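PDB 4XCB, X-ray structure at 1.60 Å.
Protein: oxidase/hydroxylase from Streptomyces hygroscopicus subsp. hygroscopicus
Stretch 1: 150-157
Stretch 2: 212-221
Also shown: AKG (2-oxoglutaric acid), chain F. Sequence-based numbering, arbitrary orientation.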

# COMPACT_ATOMS: atom_id res chain seq x y z
N SER A 150 1.87 -35.49 10.91
CA SER A 150 0.62 -35.34 11.65
C SER A 150 0.75 -34.19 12.62
O SER A 150 1.86 -33.77 12.92
N PRO A 151 -0.38 -33.67 13.11
CA PRO A 151 -0.30 -32.67 14.18
C PRO A 151 0.54 -33.14 15.37
O PRO A 151 1.32 -32.37 15.91
N GLU A 152 0.41 -34.40 15.77
CA GLU A 152 1.10 -34.86 16.97
C GLU A 152 2.59 -35.06 16.74
O GLU A 152 3.33 -35.30 17.69
N ASP A 153 3.05 -34.94 15.49
CA ASP A 153 4.49 -34.84 15.23
C ASP A 153 5.00 -33.43 15.53
O ASP A 153 6.20 -33.16 15.46
N GLY A 154 4.08 -32.52 15.87
CA GLY A 154 4.45 -31.14 16.10
C GLY A 154 4.51 -30.38 14.79
O GLY A 154 5.48 -29.66 14.51
N SER A 155 3.49 -30.54 13.96
CA SER A 155 3.50 -29.89 12.66
C SER A 155 3.57 -28.38 12.79
O SER A 155 2.99 -27.79 13.70
N PHE A 156 4.31 -27.79 11.87
CA PHE A 156 4.26 -26.36 11.61
C PHE A 156 2.80 -25.96 11.45
O PHE A 156 2.01 -26.69 10.84
N CYS A 157 2.43 -24.83 12.03
CA CYS A 157 1.10 -24.28 11.81
C CYS A 157 1.17 -22.77 11.67
O CYS A 157 2.11 -22.13 12.13
N ARG A 212 2.41 -27.20 16.44
CA ARG A 212 1.60 -27.95 17.39
C ARG A 212 2.48 -28.58 18.45
O ARG A 212 3.70 -28.68 18.31
N ARG A 213 1.84 -29.03 19.51
CA ARG A 213 2.53 -29.75 20.56
C ARG A 213 2.91 -31.14 20.05
O ARG A 213 2.08 -31.84 19.46
N LYS A 214 4.16 -31.53 20.26
CA LYS A 214 4.63 -32.84 19.81
C LYS A 214 4.34 -33.91 20.85
O LYS A 214 4.68 -33.75 22.02
N LEU A 215 3.73 -35.01 20.40
CA LEU A 215 3.35 -36.11 21.29
C LEU A 215 4.12 -37.38 20.99
O LEU A 215 4.21 -38.29 21.82
N THR A 216 4.69 -37.44 19.79
CA THR A 216 5.27 -38.68 19.28
C THR A 216 6.73 -38.90 19.67
O THR A 216 7.47 -37.96 19.99
N GLU A 217 7.13 -40.17 19.65
CA GLU A 217 8.51 -40.55 19.88
C GLU A 217 9.41 -40.18 18.70
O GLU A 217 8.93 -39.98 17.59
N GLY A 218 10.71 -40.13 18.94
CA GLY A 218 11.65 -39.80 17.89
C GLY A 218 11.90 -38.30 17.85
O GLY A 218 10.97 -37.52 18.05
N ASP A 219 13.14 -37.91 17.61
CA ASP A 219 13.50 -36.49 17.59
C ASP A 219 12.91 -35.75 16.41
O ASP A 219 12.93 -36.23 15.28
N ARG A 220 12.41 -34.55 16.68
CA ARG A 220 11.98 -33.65 15.62
C ARG A 220 13.14 -32.71 15.37
O ARG A 220 13.66 -32.10 16.30
N LEU A 221 13.56 -32.59 14.11
CA LEU A 221 14.84 -31.95 13.81
C LEU A 221 14.80 -31.06 12.57
O LEU A 221 14.28 -31.45 11.53

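Where two largely irregular segments meet, side chains often finish what the main chain leaves unsatisfied, and the contact between 150-157 and 212-221, which buries 563 Å² in all, is a compact example. The backbone sets the frame. The carbonyl of Glu 152 receives two amides, Leu 215 N to Glu 152 O at 2.8 Å and nearly straight, and Thr 216 N to Glu 152 O at 3.3 Å and more bent, while Arg 212 N donates to Ser 155 O at 2.9 Å.

On this frame the polar side chains form a linked set. Thr 216 points toward the first stretch with chi1 in p, and its OG1 donates to Asp 153 OD1 at 2.7 Å. The CA-to-CB bond of Asp 153 points away, but in its m rotamer the end of the side chain comes back within reach. The same threonine hydroxyl accepts from Lys 214, whose chain runs t, t, t before turning to p at chi4; Lys 214 NZ lies 3.0 Å from Thr 216 OG1 and 2.9 Å from both Thr 216 O and Gly 218 O. The ammonium reaches the other stretch through a water that accepts from Lys 214 NZ at 2.9 Å and donates to Asp 153 O at 2.6 Å.

Arg 220 carries the contact to the ligand. Extended through t at chi1, chi2 and chi3, it points toward the first stretch and sets the edge of its guanidinium against Gly 154 O, which lies 2.9 Å from both Arg 220 NE and Arg 220 NH2; both bonds are weak, at 128°. Its terminal nitrogens grip 2-oxoglutaric acid, with Arg 220 NH2 2.8 Å from AKG O3 and Arg 220 NH1 2.9 Å from AKG O4. Phe 156, chi1 t, points away from the second stretch and presents its ring edge to the same ligand, Phe 156 CD2 lying 3.9 Å from AKG O3.

The other side-chain contacts are van der Waals in kind. Arg 212 points in with chi1 and chi2 both m; its CB lies 3.5 Å from Pro 151 O and its CG 3.5 Å from Ser 155 OG. Cys 157, a p rotamer, also points in, placing SG 4.1 Å from Arg 212 CD and CB over one guanidinium face. Glu 152 CB meets Leu 215 CB at 3.9 Å. Gly 154, whose CA lies 4.1 Å from Lys 214 CA, permits close approach: a CB there would sit 3.2 Å from Lys 214 CB, and its backbone angles alone already call for glycine.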

# COMPACT_ATOMS: atom_id res chain seq x y z
CB SER A 150 0.29 -36.63 12.41
OG SER A 150 1.20 -36.82 13.47
CB PRO A 151 -1.76 -32.48 14.57
CG PRO A 151 -2.48 -32.69 13.29
CD PRO A 151 -1.75 -33.81 12.59
CB GLU A 152 0.48 -36.17 17.49
CG GLU A 152 -0.18 -37.00 16.44
CD GLU A 152 -1.54 -36.45 16.05
OE1 GLU A 152 -2.31 -36.05 16.94
OE2 GLU A 152 -1.82 -36.38 14.84
CB ASP A 153 4.81 -35.20 13.78
CG ASP A 153 4.89 -36.71 13.55
OD1 ASP A 153 5.14 -37.45 14.52
OD2 ASP A 153 4.71 -37.14 12.39
CB SER A 155 2.28 -30.29 11.84
OG SER A 155 1.08 -29.91 12.48
CB PHE A 156 5.07 -26.06 10.36
CG PHE A 156 5.13 -24.61 9.98
CD1 PHE A 156 4.13 -24.05 9.20
CD2 PHE A 156 6.20 -23.83 10.36
CE1 PHE A 156 4.19 -22.72 8.84
CE2 PHE A 156 6.27 -22.50 9.99
CZ PHE A 156 5.27 -21.95 9.24
CB CYS A 157 0.13 -24.67 12.93
SG CYS A 157 0.60 -24.27 14.61
CB ARG A 212 0.81 -29.03 16.68
CG ARG A 212 -0.03 -28.53 15.54
CD ARG A 212 -1.18 -27.68 16.02
NE ARG A 212 -2.19 -27.56 14.98
CZ ARG A 212 -3.35 -26.92 15.14
NH1 ARG A 212 -3.62 -26.33 16.30
NH2 ARG A 212 -4.22 -26.86 14.15
CB ARG A 213 1.64 -29.84 21.79
CG ARG A 213 2.32 -30.31 23.05
CD ARG A 213 1.38 -30.16 24.23
NE ARG A 213 1.00 -28.76 24.42
CZ ARG A 213 1.71 -27.90 25.13
NH1 ARG A 213 2.83 -28.29 25.73
NH2 ARG A 213 1.30 -26.64 25.26
CB LYS A 214 6.13 -32.79 19.51
CG LYS A 214 6.77 -34.14 19.19
CD LYS A 214 8.20 -33.95 18.70
CE LYS A 214 8.98 -35.25 18.67
NZ LYS A 214 8.39 -36.27 17.76
CB LEU A 215 1.85 -36.39 21.17
CG LEU A 215 0.95 -35.19 21.45
CD1 LEU A 215 -0.52 -35.58 21.41
CD2 LEU A 215 1.32 -34.56 22.78
CB THR A 216 5.15 -38.74 17.75
OG1 THR A 216 5.77 -37.58 17.17
CG2 THR A 216 3.68 -38.75 17.35
CB GLU A 217 8.60 -42.06 20.14
CG GLU A 217 7.73 -42.57 21.27
CD GLU A 217 8.24 -42.17 22.63
OE1 GLU A 217 9.41 -41.75 22.73
OE2 GLU A 217 7.47 -42.28 23.61
CB ASP A 219 15.02 -36.31 17.56
CG ASP A 219 15.68 -36.64 18.87
OD1 ASP A 219 16.91 -36.44 18.98
OD2 ASP A 219 14.97 -37.10 19.79
CB ARG A 220 10.71 -32.89 16.03
CG ARG A 220 10.14 -31.94 14.99
CD ARG A 220 9.14 -31.00 15.67
NE ARG A 220 8.30 -30.27 14.73
CZ ARG A 220 8.65 -29.13 14.14
NH1 ARG A 220 9.85 -28.61 14.38
NH2 ARG A 220 7.81 -28.53 13.30
CB LEU A 221 15.92 -33.02 13.63
CG LEU A 221 17.37 -32.53 13.70
CD1 LEU A 221 17.67 -31.93 15.07
CD2 LEU A 221 18.33 -33.67 13.40
C1 AKG F . 11.16 -20.77 14.33
O1 AKG F . 10.99 -19.52 14.44
O2 AKG F . 12.26 -21.31 14.67
C2 AKG F . 10.06 -21.62 13.77
O5 AKG F . 9.07 -21.05 13.34
C3 AKG F . 10.18 -23.14 13.79
C4 AKG F . 9.30 -23.83 12.78
C5 AKG F . 9.27 -25.33 13.06
O3 AKG F . 8.70 -26.11 12.25
O4 AKG F . 9.83 -25.77 14.10
O HOH W 1 8.13 -34.91 15.26